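Local coordinates for protein ribulose bisphosphate carboxylase (Pyrococcus horikoshii, PDB 2D69) that probably joins carbon dioxide and water to ribulose 1,5-bisphosphate, giving two molecules of 3-phosphoglycerate, as part of an archaeal pathway of AMP degradation, at residues 144-148 against 219-223; 175-179 against 209-213; 387-392 against 409-413. All coordinates share one frame; numbering follows the deposited sequence.

Contact 1 of 3, residues 144-148 against 219-223; sequences REFMG and ETKEY
Met147 sets out with CG anti to its own carbonyl carbon (chi1 -73°) and then bends at both chi2 and chi3, a curl that carries its sulfur and methyl over to Thr220 and Glu222. SD lies 3.8 Å from Glu222 CB and as far from Glu222 CG, touching the aliphatic base of the glutamate where the two chains cross. The terminal methyl goes to the backbone instead, with CE 3.5 Å from Thr220 O. An unbranched, flexible thioether suits such a bent path between two surfaces. Thr220 answers from the other segment: its CB sits 3.4 Å from Met147 O, and CG2, anti to the backbone N, is placed 3.6 Å from Phe146 O. The polar link between the backbones is a water, which donates to Met147 O at 2.8 Å and accepts from Thr220 N at 3.0 Å. All this happens where helix 139-147 ends against the start of strand 222-224, the third strand of the TIM barrel; Met147 and Glu222 both also touch Leu184 of the neighbouring strand 184-186, so the helix end packs near the N-terminal ends of the barrel strands. Gly148 stops the helix as the C-prime residue of a Schellman motif, and its positive phi (68°) is a conformation that glycine adopts readily. Glu222 is buried, yet its carboxylate is well supplied: OE1 accepts from Tyr223 N at 2.8 Å, approached on the anti side and well out of the carboxylate plane, while OE2 is bound by Arg210 and by the backbone N of Gln247. Those ties probably favour the charged form and hold the chain still, with Glu222 CG only loosely near the Phe146 ring, to which it lies obliquely.

Contact 2 of 3, residues 175-179 against 209-213; sequences YELWS and VRDRV
Tyr175, Trp178 and Val213 bring most of the surface that helices 167-179 and 199-217 bury here. These are the first and second helices of the TIM barrel, side by side; the axes of segments 175-179 and 209-213 approach to 9.9 Å, their N-to-C directions 32° apart. Val213 fits between the aromatic residues, CG2 meeting Tyr175 CD2 at 3.7 Å and CG1 reaching Trp178 CB at 3.8 Å. A beta-branched valine suits this place because both methyls are fixed close to the helix backbone. Tyr175 points CG away from its backbone N (chi1 -176°), which brings its ring against the extended Arg212, CE2 lying over the centre of one guanidinium face, 3.5 Å from Arg212 CZ, the two planes 26° apart. Ser179 OG sits above the centre of the tyrosine ring while donating to Tyr175 O at 2.6 Å. Trp178 turns its six-membered ring toward Arg210, whose CG makes a CH-pi contact over the face, 4.2 Å from the ring centroid. Val209 CG1 comes to the edge of that same indole, 3.9 Å from Trp178 CZ3. Replacing Tyr175 with an alanine would probably open a gap beside Val213, uncover one guanidinium face of Arg212 and leave Glu216 without the hydroxyl it binds. The polar ends find partners outside the two segments: Tyr175 OH and Arg212 NE at Glu216, Trp178 NE1 at Glu222 O. Cohesion therefore comes from hydrocarbon, ring and guanidinium surfaces, while hydrogen bonds to nearby residues probably help fix how they are turned.

Contact 3 of 3, residues 387-392 against 409-413; sequences KALRDA and SPELK
Lys387 and Glu411 form a salt bridge, with NZ donating to OE2 at 2.5 Å, a short bond on the syn side of the carboxylate and 33° out of its plane. The lysine chain runs extended beyond CG, so CD and CE pass obliquely across the carboxylate, close to OE2. Beside it Ser409 OG donates to Asp391 OD2 at 2.6 Å, on the anti side. The same hydroxyl accepts a weak bond from Leu412 N, 3.3 Å away, because OG stands anti to the Ser409 backbone N (chi1 -179°) and reaches over the first turn. The two carboxylates, 4.6 Å apart from Asp391 OD2 to Glu411 OE2, would repel one another, and the lysine charge probably eases this. Deeper in, the alanines of helix 382-398 let the backbones come close: the CA atoms of Ala388 and Leu412 are 4.3 Å apart, and the Ala388 methyl rests 3.7 Å from Glu411 O, which also accepts from His378. Ala392 CB meets Leu412 CD1 at 4.0 Å. Ser409 is thus the N-cap of helix 410-422, and its bond to Asp391 fastens the start of that C-terminal helix to helix 382-398, the last helix of the TIM barrel.

In the fold
Contacts 1 and 2 touch, the second being nested within the chain loop that the first closes: Arg210 NH1 pairs with Glu222 OE2 at 2.9 Å, tying the barrel's second helix to its third strand. Contact 3 lies farther along the chain, yet Glu219 OE1 of contact 1 binds its Arg390 NH1 at 3.0 Å. Contacts 2 and 3 stay about 6 Å apart at their nearest atoms. None holds a predicted active-site residue. The side chains of Trp178 and Glu222 are about 9 and 10 Å from that of Lys186, a predicted magnesium ligand, uncarboxylated here, and the side chain of Ala388 is about 9 Å from that of Ala371, predicted to bind substrate. A sulfate, probably from the crystallisation liquor, lies about 3 Å from Val209's side chain in contact 2.

Contact 1 of 3, residues 144-148 against 219-223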
ATOM      1  N   ARG A 144       0.397  26.841 -26.629  1.00 14.58           N
ATOM      2  CA  ARG A 144      -0.457  27.353 -27.714  1.00 14.11           C
ATOM      3  C   ARG A 144      -1.467  26.329 -28.131  1.00 14.99           C
ATOM      4  O   ARG A 144      -2.617  26.673 -28.457  1.00 14.62           O
ATOM      5  CB  ARG A 144       0.365  27.790 -28.921  1.00 15.12           C
ATOM      6  CG  ARG A 144       1.080  29.131 -28.763  1.00 11.68           C
ATOM      7  CD  ARG A 144       1.568  29.719 -30.096  1.00 13.61           C
ATOM      8  NE  ARG A 144       2.128  31.036 -29.913  1.00 12.51           N
ATOM      9  CZ  ARG A 144       1.439  32.134 -29.689  1.00 13.71           C
ATOM     10  NH1 ARG A 144       0.116  32.129 -29.633  1.00 11.72           N
ATOM     11  NH2 ARG A 144       2.067  33.260 -29.507  1.00 14.16           N
ATOM     12  N   GLU A 145      -1.043  25.064 -28.151  1.00 15.37           N
ATOM     13  CA  GLU A 145      -1.936  23.962 -28.528  1.00 15.92           C
ATOM     14  C   GLU A 145      -3.113  23.753 -27.554  1.00 15.37           C
ATOM     15  O   GLU A 145      -4.285  23.641 -27.984  1.00 14.36           O
ATOM     16  CB  GLU A 145      -1.150  22.677 -28.674  1.00 17.34           C
ATOM     17  CG  GLU A 145      -1.976  21.447 -28.995  1.00 21.02           C
ATOM     18  CD  GLU A 145      -1.143  20.158 -29.110  1.00 28.23           C
ATOM     19  OE1 GLU A 145      -0.321  19.843 -28.195  1.00 30.52           O
ATOM     20  OE2 GLU A 145      -1.354  19.428 -30.098  1.00 29.86           O
ATOM     21  N   PHE A 146      -2.850  23.727 -26.258  1.00 14.61           N
ATOM     22  CA  PHE A 146      -3.939  23.452 -25.296  1.00 14.59           C
ATOM     23  C   PHE A 146      -4.782  24.677 -25.021  1.00 14.54           C
ATOM     24  O   PHE A 146      -5.933  24.558 -24.614  1.00 14.66           O
ATOM     25  CB  PHE A 146      -3.437  22.674 -24.027  1.00 13.21           C
ATOM     26  CG  PHE A 146      -2.699  23.473 -23.004  1.00 13.93           C
ATOM     27  CD1 PHE A 146      -1.402  23.085 -22.623  1.00 11.75           C
ATOM     28  CD2 PHE A 146      -3.304  24.523 -22.346  1.00 14.41           C
ATOM     29  CE1 PHE A 146      -0.701  23.776 -21.620  1.00 14.24           C
ATOM     30  CE2 PHE A 146      -2.616  25.248 -21.366  1.00 14.84           C
ATOM     31  CZ  PHE A 146      -1.300  24.869 -20.992  1.00 16.12           C
ATOM     32  N   MET A 147      -4.242  25.860 -25.310  1.00 15.39           N
ATOM     33  CA  MET A 147      -5.011  27.099 -25.138  1.00 15.64           C
ATOM     34  C   MET A 147      -5.811  27.416 -26.409  1.00 15.42           C
ATOM     35  O   MET A 147      -6.720  28.254 -26.403  1.00 15.46           O
ATOM     36  CB  MET A 147      -4.068  28.241 -24.817  1.00 15.11           C
ATOM     37  CG  MET A 147      -3.456  28.236 -23.388  1.00 15.47           C
ATOM     38  SD  MET A 147      -4.721  28.136 -22.115  1.00 15.48           S
ATOM     39  CE  MET A 147      -5.678  29.691 -22.312  1.00 19.04           C
ATOM     40  N   GLY A 148      -5.465  26.744 -27.502  1.00 16.06           N
ATOM     41  CA  GLY A 148      -6.113  26.965 -28.798  1.00 15.40           C
ATOM     42  C   GLY A 148      -5.808  28.337 -29.377  1.00 15.59           C
ATOM     43  O   GLY A 148      -6.672  28.926 -30.096  1.00 13.42           O
ATOM     44  N   GLU A 219     -14.140  29.921 -26.010  1.00 18.66           N
ATOM     45  CA  GLU A 219     -12.663  30.069 -25.870  1.00 18.67           C
ATOM     46  C   GLU A 219     -12.118  29.430 -24.619  1.00 18.07           C
ATOM     47  O   GLU A 219     -12.738  29.470 -23.547  1.00 19.06           O
ATOM     48  CB  GLU A 219     -12.197  31.547 -25.858  1.00 18.81           C
ATOM     49  CG  GLU A 219     -12.603  32.395 -27.084  1.00 21.44           C
ATOM     50  CD  GLU A 219     -12.254  33.875 -26.888  1.00 25.99           C
ATOM     51  OE1 GLU A 219     -11.120  34.258 -27.081  1.00 28.07           O
ATOM     52  OE2 GLU A 219     -13.113  34.673 -26.512  1.00 30.34           O
ATOM     53  N   THR A 220     -10.907  28.899 -24.744  1.00 16.60           N
ATOM     54  CA  THR A 220     -10.241  28.252 -23.648  1.00 15.33           C
ATOM     55  C   THR A 220      -9.720  29.263 -22.595  1.00 14.11           C
ATOM     56  O   THR A 220      -9.090  30.261 -22.920  1.00 13.13           O
ATOM     57  CB  THR A 220      -9.128  27.371 -24.200  1.00 15.22           C
ATOM     58  OG1 THR A 220      -9.700  26.342 -25.032  1.00 14.03           O
ATOM     59  CG2 THR A 220      -8.400  26.597 -23.063  1.00 14.29           C
ATOM     60  N   LYS A 221      -9.989  28.966 -21.333  1.00 13.15           N
ATOM     61  CA  LYS A 221      -9.571  29.803 -20.249  1.00 12.70           C
ATOM     62  C   LYS A 221      -8.740  28.976 -19.259  1.00 13.64           C
ATOM     63  O   LYS A 221      -9.010  27.788 -19.032  1.00 14.14           O
ATOM     64  CB  LYS A 221     -10.784  30.421 -19.547  1.00 12.99           C
ATOM     65  CG  LYS A 221     -11.796  31.149 -20.467  1.00  9.93           C
ATOM     66  CD  LYS A 221     -11.139  32.316 -21.139  1.00 13.21           C
ATOM     67  CE  LYS A 221     -12.130  33.143 -21.939  1.00 13.15           C
ATOM     68  NZ  LYS A 221     -11.402  34.313 -22.547  1.00 14.90           N
ATOM     69  N   GLU A 222      -7.752  29.620 -18.675  1.00 13.04           N
ATOM     70  CA  GLU A 222      -6.868  28.954 -17.733  1.00 13.33           C
ATOM     71  C   GLU A 222      -6.531  29.844 -16.555  1.00 12.41           C
ATOM     72  O   GLU A 222      -6.935  31.010 -16.492  1.00 10.29           O
ATOM     73  CB  GLU A 222      -5.617  28.419 -18.426  1.00 13.53           C
ATOM     74  CG  GLU A 222      -5.718  26.931 -18.638  1.00 14.69           C
ATOM     75  CD  GLU A 222      -5.753  26.109 -17.342  1.00 16.30           C
ATOM     76  OE1 GLU A 222      -5.296  26.572 -16.269  1.00 15.83           O
ATOM     77  OE2 GLU A 222      -6.213  24.956 -17.415  1.00 13.24           O
ATOM     78  N   TYR A 223      -5.794  29.255 -15.619  1.00 13.09           N
ATOM     79  CA  TYR A 223      -5.631  29.815 -14.290  1.00 13.59           C
ATOM     80  C   TYR A 223      -4.237  29.492 -13.778  1.00 12.76           C
ATOM     81  O   TYR A 223      -3.934  28.342 -13.491  1.00 13.80           O
ATOM     82  CB  TYR A 223      -6.699  29.208 -13.350  1.00 13.66           C
ATOM     83  CG  TYR A 223      -6.742  29.789 -11.947  1.00 12.41           C
ATOM     84  CD1 TYR A 223      -6.034  30.927 -11.612  1.00 12.90           C
ATOM     85  CD2 TYR A 223      -7.498  29.196 -10.961  1.00 13.19           C
ATOM     86  CE1 TYR A 223      -6.055  31.420 -10.348  1.00 13.43           C
ATOM     87  CE2 TYR A 223      -7.549  29.716  -9.676  1.00 11.60           C
ATOM     88  CZ  TYR A 223      -6.828  30.798  -9.371  1.00 13.84           C
ATOM     89  OH  TYR A 223      -6.859  31.298  -8.098  1.00 17.73           O
TER
HETATM   90  O   HOH W   1      -9.215  29.142 -27.172  1.00 35.59           O

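Contact 2 of 3, residues 175-179 against 209-213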
ATOM      1  N   TYR A 175     -14.824  35.724 -13.233  1.00 13.55           N
ATOM      2  CA  TYR A 175     -15.876  35.626 -14.287  1.00 14.49           C
ATOM      3  C   TYR A 175     -15.809  36.825 -15.213  1.00 14.35           C
ATOM      4  O   TYR A 175     -15.931  36.677 -16.423  1.00 15.29           O
ATOM      5  CB  TYR A 175     -17.258  35.561 -13.666  1.00 14.06           C
ATOM      6  CG  TYR A 175     -18.345  35.364 -14.669  1.00 15.36           C
ATOM      7  CD1 TYR A 175     -19.067  36.433 -15.137  1.00 15.22           C
ATOM      8  CD2 TYR A 175     -18.571  34.116 -15.238  1.00 16.54           C
ATOM      9  CE1 TYR A 175     -20.094  36.259 -16.047  1.00 14.25           C
ATOM     10  CE2 TYR A 175     -19.549  33.929 -16.188  1.00 14.63           C
ATOM     11  CZ  TYR A 175     -20.306  35.011 -16.585  1.00 15.49           C
ATOM     12  OH  TYR A 175     -21.269  34.873 -17.531  1.00 12.93           O
ATOM     13  N   GLU A 176     -15.663  38.004 -14.623  1.00 14.29           N
ATOM     14  CA  GLU A 176     -15.539  39.228 -15.384  1.00 14.85           C
ATOM     15  C   GLU A 176     -14.336  39.234 -16.317  1.00 14.15           C
ATOM     16  O   GLU A 176     -14.452  39.560 -17.501  1.00 13.75           O
ATOM     17  CB  GLU A 176     -15.464  40.467 -14.440  1.00 14.79           C
ATOM     18  CG  GLU A 176     -16.734  40.795 -13.657  1.00 15.16           C
ATOM     19  CD  GLU A 176     -17.967  40.935 -14.542  1.00 17.01           C
ATOM     20  OE1 GLU A 176     -18.925  40.142 -14.401  1.00 14.45           O
ATOM     21  OE2 GLU A 176     -17.975  41.871 -15.361  1.00 18.29           O
ATOM     22  N   LEU A 177     -13.192  38.853 -15.782  1.00 13.84           N
ATOM     23  CA  LEU A 177     -11.932  38.953 -16.524  1.00 14.20           C
ATOM     24  C   LEU A 177     -11.871  38.006 -17.681  1.00 14.42           C
ATOM     25  O   LEU A 177     -11.555  38.412 -18.816  1.00 14.34           O
ATOM     26  CB  LEU A 177     -10.761  38.687 -15.600  1.00 13.54           C
ATOM     27  CG  LEU A 177     -10.555  39.752 -14.533  1.00 15.82           C
ATOM     28  CD1 LEU A 177      -9.626  39.278 -13.468  1.00 17.54           C
ATOM     29  CD2 LEU A 177      -9.976  40.972 -15.148  1.00 18.44           C
ATOM     30  N   TRP A 178     -12.203  36.751 -17.392  1.00 14.30           N
ATOM     31  CA  TRP A 178     -12.297  35.692 -18.404  1.00 13.93           C
ATOM     32  C   TRP A 178     -13.369  36.016 -19.453  1.00 14.35           C
ATOM     33  O   TRP A 178     -13.082  35.966 -20.644  1.00 14.82           O
ATOM     34  CB  TRP A 178     -12.604  34.324 -17.740  1.00 13.76           C
ATOM     35  CG  TRP A 178     -11.433  33.570 -17.125  1.00 14.56           C
ATOM     36  CD1 TRP A 178     -10.151  33.560 -17.554  1.00 14.12           C
ATOM     37  CD2 TRP A 178     -11.474  32.715 -15.981  1.00 15.52           C
ATOM     38  NE1 TRP A 178      -9.398  32.710 -16.784  1.00 14.72           N
ATOM     39  CE2 TRP A 178     -10.191  32.168 -15.818  1.00 13.20           C
ATOM     40  CE3 TRP A 178     -12.493  32.287 -15.121  1.00 12.09           C
ATOM     41  CZ2 TRP A 178      -9.886  31.293 -14.800  1.00 13.10           C
ATOM     42  CZ3 TRP A 178     -12.191  31.464 -14.123  1.00 10.28           C
ATOM     43  CH2 TRP A 178     -10.887  30.965 -13.949  1.00 11.31           C
ATOM     44  N   SER A 179     -14.591  36.346 -19.023  1.00 14.97           N
ATOM     45  CA  SER A 179     -15.689  36.686 -19.945  1.00 15.69           C
ATOM     46  C   SER A 179     -15.386  37.857 -20.903  1.00 15.54           C
ATOM     47  O   SER A 179     -15.860  37.887 -22.038  1.00 14.75           O
ATOM     48  CB  SER A 179     -17.008  36.981 -19.185  1.00 16.06           C
ATOM     49  OG  SER A 179     -17.437  35.865 -18.433  1.00 15.26           O
ATOM     50  N   VAL A 209     -16.283  28.023 -12.528  1.00 15.50           N
ATOM     51  CA  VAL A 209     -16.475  29.295 -13.213  1.00 14.42           C
ATOM     52  C   VAL A 209     -15.739  29.263 -14.557  1.00 15.58           C
ATOM     53  O   VAL A 209     -16.296  29.667 -15.598  1.00 14.18           O
ATOM     54  CB  VAL A 209     -15.885  30.455 -12.386  1.00 14.39           C
ATOM     55  CG1 VAL A 209     -15.913  31.815 -13.169  1.00 12.93           C
ATOM     56  CG2 VAL A 209     -16.574  30.593 -11.033  1.00 15.59           C
ATOM     57  N   ARG A 210     -14.488  28.782 -14.526  1.00 14.50           N
ATOM     58  CA  ARG A 210     -13.669  28.637 -15.700  1.00 15.67           C
ATOM     59  C   ARG A 210     -14.428  27.868 -16.766  1.00 15.87           C
ATOM     60  O   ARG A 210     -14.556  28.334 -17.913  1.00 16.52           O
ATOM     61  CB  ARG A 210     -12.365  27.886 -15.352  1.00 16.30           C
ATOM     62  CG  ARG A 210     -11.317  27.865 -16.419  1.00 17.61           C
ATOM     63  CD  ARG A 210     -11.566  26.854 -17.507  1.00 17.29           C
ATOM     64  NE  ARG A 210     -11.349  25.473 -17.097  1.00 16.27           N
ATOM     65  CZ  ARG A 210     -10.180  24.846 -17.035  1.00 14.87           C
ATOM     66  NH1 ARG A 210      -9.024  25.448 -17.311  1.00 16.26           N
ATOM     67  NH2 ARG A 210     -10.161  23.553 -16.685  1.00 14.89           N
ATOM     68  N   ASP A 211     -14.933  26.695 -16.405  1.00 14.95           N
ATOM     69  CA  ASP A 211     -15.633  25.881 -17.382  1.00 16.11           C
ATOM     70  C   ASP A 211     -16.902  26.557 -17.891  1.00 16.18           C
ATOM     71  O   ASP A 211     -17.263  26.450 -19.071  1.00 16.07           O
ATOM     72  CB  ASP A 211     -15.952  24.477 -16.831  1.00 16.79           C
ATOM     73  CG  ASP A 211     -14.691  23.652 -16.646  1.00 17.15           C
ATOM     74  OD1 ASP A 211     -14.748  22.673 -15.893  1.00 18.03           O
ATOM     75  OD2 ASP A 211     -13.602  23.912 -17.206  1.00 21.22           O
ATOM     76  N   ARG A 212     -17.583  27.280 -17.026  1.00 16.91           N
ATOM     77  CA  ARG A 212     -18.782  28.012 -17.481  1.00 17.41           C
ATOM     78  C   ARG A 212     -18.417  29.060 -18.542  1.00 16.69           C
ATOM     79  O   ARG A 212     -19.130  29.215 -19.548  1.00 15.86           O
ATOM     80  CB  ARG A 212     -19.482  28.662 -16.288  1.00 18.21           C
ATOM     81  CG  ARG A 212     -20.752  29.427 -16.618  1.00 21.42           C
ATOM     82  CD  ARG A 212     -21.176  30.360 -15.493  1.00 26.67           C
ATOM     83  NE  ARG A 212     -22.197  31.311 -15.945  1.00 30.10           N
ATOM     84  CZ  ARG A 212     -22.569  32.390 -15.263  1.00 31.01           C
ATOM     85  NH1 ARG A 212     -22.039  32.655 -14.071  1.00 30.73           N
ATOM     86  NH2 ARG A 212     -23.504  33.193 -15.761  1.00 30.50           N
ATOM     87  N   VAL A 213     -17.314  29.774 -18.328  1.00 16.34           N
ATOM     88  CA  VAL A 213     -16.890  30.835 -19.264  1.00 17.20           C
ATOM     89  C   VAL A 213     -16.479  30.258 -20.618  1.00 17.17           C
ATOM     90  O   VAL A 213     -16.837  30.831 -21.672  1.00 18.33           O
ATOM     91  CB  VAL A 213     -15.784  31.699 -18.739  1.00 17.05           C
ATOM     92  CG1 VAL A 213     -15.399  32.772 -19.781  1.00 17.49           C
ATOM     93  CG2 VAL A 213     -16.233  32.410 -17.466  1.00 17.89           C
TER

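Contact 3 of 3, residues 387-392 against 409-413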
ATOM      1  N   LYS A 387     -11.570  43.355 -22.649  1.00 13.89           N
ATOM      2  CA  LYS A 387     -11.908  43.429 -24.052  1.00 15.02           C
ATOM      3  C   LYS A 387     -10.986  44.430 -24.720  1.00 15.33           C
ATOM      4  O   LYS A 387     -10.532  44.188 -25.828  1.00 15.98           O
ATOM      5  CB  LYS A 387     -13.363  43.817 -24.301  1.00 15.63           C
ATOM      6  CG  LYS A 387     -13.795  43.555 -25.783  1.00 17.52           C
ATOM      7  CD  LYS A 387     -15.218  44.039 -26.108  1.00 21.92           C
ATOM      8  CE  LYS A 387     -15.369  44.383 -27.628  1.00 22.86           C
ATOM      9  NZ  LYS A 387     -16.371  45.459 -27.926  1.00 25.20           N
ATOM     10  N   ALA A 388     -10.678  45.515 -24.019  1.00 14.39           N
ATOM     11  CA  ALA A 388      -9.859  46.580 -24.594  1.00 14.83           C
ATOM     12  C   ALA A 388      -8.455  46.051 -24.872  1.00 14.46           C
ATOM     13  O   ALA A 388      -7.847  46.352 -25.893  1.00 14.72           O
ATOM     14  CB  ALA A 388      -9.793  47.770 -23.661  1.00 14.09           C
ATOM     15  N   LEU A 389      -7.952  45.250 -23.956  1.00 14.12           N
ATOM     16  CA  LEU A 389      -6.631  44.660 -24.111  1.00 14.10           C
ATOM     17  C   LEU A 389      -6.616  43.702 -25.321  1.00 13.78           C
ATOM     18  O   LEU A 389      -5.722  43.771 -26.175  1.00 13.52           O
ATOM     19  CB  LEU A 389      -6.243  43.933 -22.843  1.00 13.46           C
ATOM     20  CG  LEU A 389      -4.794  43.406 -22.805  1.00 14.75           C
ATOM     21  CD1 LEU A 389      -3.764  44.543 -22.759  1.00 16.09           C
ATOM     22  CD2 LEU A 389      -4.628  42.434 -21.634  1.00 15.77           C
ATOM     23  N   ARG A 390      -7.615  42.832 -25.399  1.00 14.23           N
ATOM     24  CA  ARG A 390      -7.714  41.873 -26.523  1.00 14.12           C
ATOM     25  C   ARG A 390      -7.853  42.606 -27.852  1.00 14.51           C
ATOM     26  O   ARG A 390      -7.304  42.174 -28.846  1.00 15.11           O
ATOM     27  CB  ARG A 390      -8.872  40.899 -26.331  1.00 13.03           C
ATOM     28  CG  ARG A 390      -8.597  39.764 -25.279  1.00 13.37           C
ATOM     29  CD  ARG A 390      -7.628  38.634 -25.752  1.00 11.07           C
ATOM     30  NE  ARG A 390      -8.119  38.046 -27.017  1.00 11.10           N
ATOM     31  CZ  ARG A 390      -9.103  37.145 -27.115  1.00 12.07           C
ATOM     32  NH1 ARG A 390      -9.704  36.659 -26.041  1.00 13.22           N
ATOM     33  NH2 ARG A 390      -9.444  36.665 -28.306  1.00 11.20           N
ATOM     34  N   ASP A 391      -8.570  43.727 -27.879  1.00 15.44           N
ATOM     35  CA  ASP A 391      -8.784  44.439 -29.129  1.00 15.05           C
ATOM     36  C   ASP A 391      -7.518  45.157 -29.539  1.00 15.13           C
ATOM     37  O   ASP A 391      -7.189  45.199 -30.722  1.00 14.59           O
ATOM     38  CB  ASP A 391      -9.887  45.446 -28.983  1.00 15.66           C
ATOM     39  CG  ASP A 391     -11.268  44.811 -28.970  1.00 16.10           C
ATOM     40  OD1 ASP A 391     -11.458  43.617 -29.337  1.00 20.06           O
ATOM     41  OD2 ASP A 391     -12.238  45.460 -28.622  1.00 16.48           O
ATOM     42  N   ALA A 392      -6.786  45.710 -28.577  1.00 14.31           N
ATOM     43  CA  ALA A 392      -5.537  46.365 -28.911  1.00 14.53           C
ATOM     44  C   ALA A 392      -4.521  45.363 -29.465  1.00 15.14           C
ATOM     45  O   ALA A 392      -3.763  45.713 -30.344  1.00 15.13           O
ATOM     46  CB  ALA A 392      -4.960  47.131 -27.713  1.00 14.72           C
ATOM     47  N   SER A 409     -14.649  49.564 -31.411  1.00 21.65           N
ATOM     48  CA  SER A 409     -14.434  49.039 -30.054  1.00 20.93           C
ATOM     49  C   SER A 409     -14.578  50.110 -28.962  1.00 20.32           C
ATOM     50  O   SER A 409     -13.595  50.787 -28.632  1.00 19.91           O
ATOM     51  CB  SER A 409     -13.032  48.454 -29.933  1.00 21.30           C
ATOM     52  OG  SER A 409     -12.841  47.941 -28.633  1.00 20.62           O
ATOM     53  N   PRO A 410     -15.778  50.264 -28.403  1.00 19.30           N
ATOM     54  CA  PRO A 410     -16.014  51.257 -27.336  1.00 18.94           C
ATOM     55  C   PRO A 410     -15.062  51.109 -26.133  1.00 18.35           C
ATOM     56  O   PRO A 410     -14.693  52.106 -25.503  1.00 16.62           O
ATOM     57  CB  PRO A 410     -17.468  50.980 -26.910  1.00 18.95           C
ATOM     58  CG  PRO A 410     -18.097  50.407 -28.160  1.00 19.80           C
ATOM     59  CD  PRO A 410     -17.009  49.526 -28.746  1.00 19.32           C
ATOM     60  N   GLU A 411     -14.664  49.876 -25.838  1.00 18.04           N
ATOM     61  CA  GLU A 411     -13.826  49.616 -24.681  1.00 18.27           C
ATOM     62  C   GLU A 411     -12.436  50.169 -24.935  1.00 17.89           C
ATOM     63  O   GLU A 411     -11.827  50.833 -24.085  1.00 19.03           O
ATOM     64  CB  GLU A 411     -13.794  48.115 -24.371  1.00 18.43           C
ATOM     65  CG  GLU A 411     -15.130  47.567 -23.885  1.00 20.01           C
ATOM     66  CD  GLU A 411     -16.097  47.175 -24.990  1.00 22.05           C
ATOM     67  OE1 GLU A 411     -17.208  46.779 -24.622  1.00 26.91           O
ATOM     68  OE2 GLU A 411     -15.778  47.237 -26.208  1.00 22.70           O
ATOM     69  N   LEU A 412     -11.934  49.919 -26.130  1.00 17.02           N
ATOM     70  CA  LEU A 412     -10.616  50.398 -26.489  1.00 15.97           C
ATOM     71  C   LEU A 412     -10.662  51.921 -26.614  1.00 15.94           C
ATOM     72  O   LEU A 412      -9.745  52.609 -26.215  1.00 15.22           O
ATOM     73  CB  LEU A 412     -10.136  49.718 -27.777  1.00 14.95           C
ATOM     74  CG  LEU A 412      -8.818  50.267 -28.311  1.00 15.08           C
ATOM     75  CD1 LEU A 412      -7.667  50.081 -27.285  1.00 14.46           C
ATOM     76  CD2 LEU A 412      -8.504  49.650 -29.672  1.00 15.80           C
ATOM     77  N   LYS A 413     -11.754  52.461 -27.149  1.00 16.32           N
ATOM     78  CA  LYS A 413     -11.888  53.921 -27.257  1.00 16.80           C
ATOM     79  C   LYS A 413     -11.786  54.579 -25.866  1.00 17.26           C
ATOM     80  O   LYS A 413     -11.070  55.554 -25.706  1.00 17.26           O
ATOM     81  CB  LYS A 413     -13.199  54.291 -27.963  1.00 16.82           C
ATOM     82  CG  LYS A 413     -13.282  55.747 -28.498  1.00 16.38           C
ATOM     83  CD  LYS A 413     -14.677  56.026 -29.013  1.00 17.88           C
ATOM     84  CE  LYS A 413     -14.714  57.135 -30.045  1.00 20.41           C
ATOM     85  NZ  LYS A 413     -16.120  57.668 -30.186  1.00 23.04           N
TER